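Local structure of molybdopterin-guanine dinucleotide biosynthesis protein B (mobB) (Archaeoglobus fulgidus, 2F1R) at the interface of chains A and B. The protein probably binds GTP through a P-loop and takes part in making the guanine dinucleotide form of the molybdenum cofactor. Residues are numbered along the deposited sequence; one frame, centred on the assembly and turned at random. Chains: chain A/B, molybdopterin-guanine dinucleotide biosynthesis protein B (mobB).

The interface of chains A and B. Residues chain A 91-93, 96; chain B 64, 71, 73, 91-92.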
loop_
_atom_site.group_PDB
_atom_site.type_symbol
_atom_site.label_atom_id
_atom_site.label_comp_id
_atom_site.label_asym_id
_atom_site.label_seq_id
_atom_site.Cartn_x
_atom_site.Cartn_y
_atom_site.Cartn_z
ATOM N N ARG A 91 -9.452 4.507 5.114
ATOM C CA ARG A 91 -8.995 4.355 3.754
ATOM C C ARG A 91 -8.618 2.930 3.449
ATOM O O ARG A 91 -8.726 2.494 2.304
ATOM C CB ARG A 91 -7.770 5.230 3.492
ATOM C CG ARG A 91 -8.030 6.659 3.720
ATOM C CD ARG A 91 -8.407 7.379 2.434
ATOM N NE ARG A 91 -9.088 8.632 2.765
ATOM C CZ ARG A 91 -9.019 9.744 2.035
ATOM N NH1 ARG A 91 -8.283 9.787 0.929
ATOM N NH2 ARG A 91 -9.679 10.827 2.426
ATOM N N TYR A 92 -8.140 2.207 4.458
ATOM C CA TYR A 92 -7.365 1.024 4.152
ATOM C C TYR A 92 -7.802 -0.253 4.846
ATOM O O TYR A 92 -7.574 -1.336 4.333
ATOM C CB TYR A 92 -5.902 1.280 4.497
ATOM C CG TYR A 92 -5.209 2.172 3.512
ATOM C CD1 TYR A 92 -4.733 1.666 2.311
ATOM C CD2 TYR A 92 -5.042 3.522 3.774
ATOM C CE1 TYR A 92 -4.104 2.474 1.398
ATOM C CE2 TYR A 92 -4.412 4.351 2.860
ATOM C CZ TYR A 92 -3.938 3.806 1.676
ATOM O OH TYR A 92 -3.310 4.623 0.755
ATOM N N LEU A 93 -8.387 -0.116 6.024
ATOM C CA LEU A 93 -8.380 -1.209 6.967
ATOM C C LEU A 93 -9.765 -1.655 7.416
ATOM O O LEU A 93 -9.886 -2.490 8.304
ATOM C CB LEU A 93 -7.499 -0.828 8.182
ATOM C CG LEU A 93 -5.995 -0.518 7.975
ATOM C CD1 LEU A 93 -5.251 -0.503 9.289
ATOM C CD2 LEU A 93 -5.282 -1.454 7.042
ATOM N N TYR A 96 -10.734 -5.561 7.810
ATOM C CA TYR A 96 -9.980 -6.463 8.640
ATOM C C TYR A 96 -10.746 -6.847 9.883
ATOM O O TYR A 96 -11.564 -6.095 10.384
ATOM C CB TYR A 96 -8.653 -5.810 9.014
ATOM C CG TYR A 96 -7.776 -5.841 7.820
ATOM C CD1 TYR A 96 -6.952 -6.915 7.583
ATOM C CD2 TYR A 96 -7.795 -4.784 6.881
ATOM C CE1 TYR A 96 -6.126 -6.943 6.455
ATOM C CE2 TYR A 96 -6.972 -4.801 5.752
ATOM C CZ TYR A 96 -6.145 -5.882 5.531
ATOM O OH TYR A 96 -5.305 -5.896 4.382
ATOM N N VAL B 64 0.535 -1.658 7.014
ATOM C CA VAL B 64 0.702 -0.232 6.721
ATOM C C VAL B 64 2.004 0.309 7.399
ATOM O O VAL B 64 2.203 0.159 8.616
ATOM C CB VAL B 64 -0.510 0.642 7.183
ATOM C CG1 VAL B 64 -0.255 2.149 6.880
ATOM C CG2 VAL B 64 -1.839 0.174 6.528
ATOM N N LEU B 71 2.666 7.201 2.882
ATOM C CA LEU B 71 2.081 5.985 3.454
ATOM C C LEU B 71 2.245 4.801 2.504
ATOM O O LEU B 71 2.025 4.867 1.305
ATOM C CB LEU B 71 0.599 6.216 3.767
ATOM C CG LEU B 71 -0.152 5.049 4.409
ATOM C CD1 LEU B 71 -0.861 5.501 5.676
ATOM C CD2 LEU B 71 -1.144 4.445 3.427
ATOM N N PHE B 73 1.113 0.610 1.978
ATOM C CA PHE B 73 0.179 -0.427 2.367
ATOM C C PHE B 73 0.513 -1.617 1.491
ATOM O O PHE B 73 0.473 -1.514 0.259
ATOM C CB PHE B 73 -1.258 0.058 2.173
ATOM C CG PHE B 73 -2.343 -1.024 2.419
ATOM C CD1 PHE B 73 -2.342 -1.837 3.585
ATOM C CD2 PHE B 73 -3.377 -1.193 1.517
ATOM C CE1 PHE B 73 -3.342 -2.780 3.807
ATOM C CE2 PHE B 73 -4.392 -2.137 1.739
ATOM C CZ PHE B 73 -4.366 -2.919 2.900
ATOM N N ARG B 91 -11.567 -0.070 -5.367
ATOM C CA ARG B 91 -11.218 -0.208 -3.963
ATOM C C ARG B 91 -10.394 0.977 -3.491
ATOM O O ARG B 91 -10.785 1.636 -2.499
ATOM C CB ARG B 91 -10.466 -1.515 -3.716
ATOM C CG ARG B 91 -10.103 -1.752 -2.258
ATOM C CD ARG B 91 -11.347 -1.930 -1.403
ATOM N NE ARG B 91 -11.073 -1.717 0.015
ATOM C CZ ARG B 91 -10.886 -0.523 0.567
ATOM N NH1 ARG B 91 -10.945 0.570 -0.182
ATOM N NH2 ARG B 91 -10.642 -0.424 1.866
ATOM N N TYR B 92 -9.293 1.322 -4.179
ATOM C CA TYR B 92 -8.253 2.225 -3.655
ATOM C C TYR B 92 -7.999 3.533 -4.392
ATOM O O TYR B 92 -7.363 4.427 -3.826
ATOM C CB TYR B 92 -6.906 1.481 -3.528
ATOM C CG TYR B 92 -6.983 0.239 -2.662
ATOM C CD1 TYR B 92 -7.118 0.353 -1.266
ATOM C CD2 TYR B 92 -6.931 -1.051 -3.230
ATOM C CE1 TYR B 92 -7.223 -0.779 -0.466
ATOM C CE2 TYR B 92 -7.023 -2.187 -2.427
ATOM C CZ TYR B 92 -7.158 -2.036 -1.030
ATOM O OH TYR B 92 -7.266 -3.132 -0.179
HETATM O O HOH W 1 -8.345 -2.523 2.036
HETATM O O HOH W 2 -9.694 3.655 -0.149
#
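A:Tyr92 meets B:Phe73 edge to face at the apolar centre of this patch. Both chains are MobB, a P-loop family protein. The patch is part of a two-fold symmetric interface, probably that of a dimer. Helix 85-93 of chain A ends here against strands 62-66 and 70-76 of chain B. The two ring planes are inclined by 67°. The CD1 edge of A:Tyr92 points at B:Phe73, near the rim of one face, with CD1 3.3 Å from CD2 of the phenylalanine. With chi1 at 174°, B:Phe73 extends its ring away from its backbone N and turns one face to the tyrosine edge. The CD2 methyl of B:Leu71 lies over one face of A:Tyr92, toward CE2 and CZ, 3.3 Å from CE2. That methyl also touches CZ and the phenol oxygen OH. Strand 70-76 thus supplies the leucine over a tyrosine face and the phenylalanine at its CD1 edge.

Farther along, A:Leu93 adds its CD2 branch. This methyl lies 3.8 Å from CG2 of B:Val64 and also approaches CE1 of B:Phe73. A:Tyr96 reaches the far end of the phenylalanine ring, with its hydroxyl OH 3.5 Å from CZ.

Water joins the chains at the polar rim. Water 1 is 2.7 Å from the backbone O of A:Tyr92 and also meets the phenol OH of B:Tyr92. Water 2 sits 2.9 Å from the backbone O of A:Arg91 and, at longer range, near O of B:Arg91. Its link to NH1 of B:Arg91 is weak. A:Arg91 is poorly ordered, so the contacts of its O are less certain. The B:Arg91 chain bends at chi2 (65°) and folds over its neighbour B:Tyr92, whose CE1 lies over the centre of the guanidinium face. NH2 comes within 3.5 Å of O of A:Arg91, too long for a hydrogen bond, though its charge may be favoured near the helix-end carbonyls.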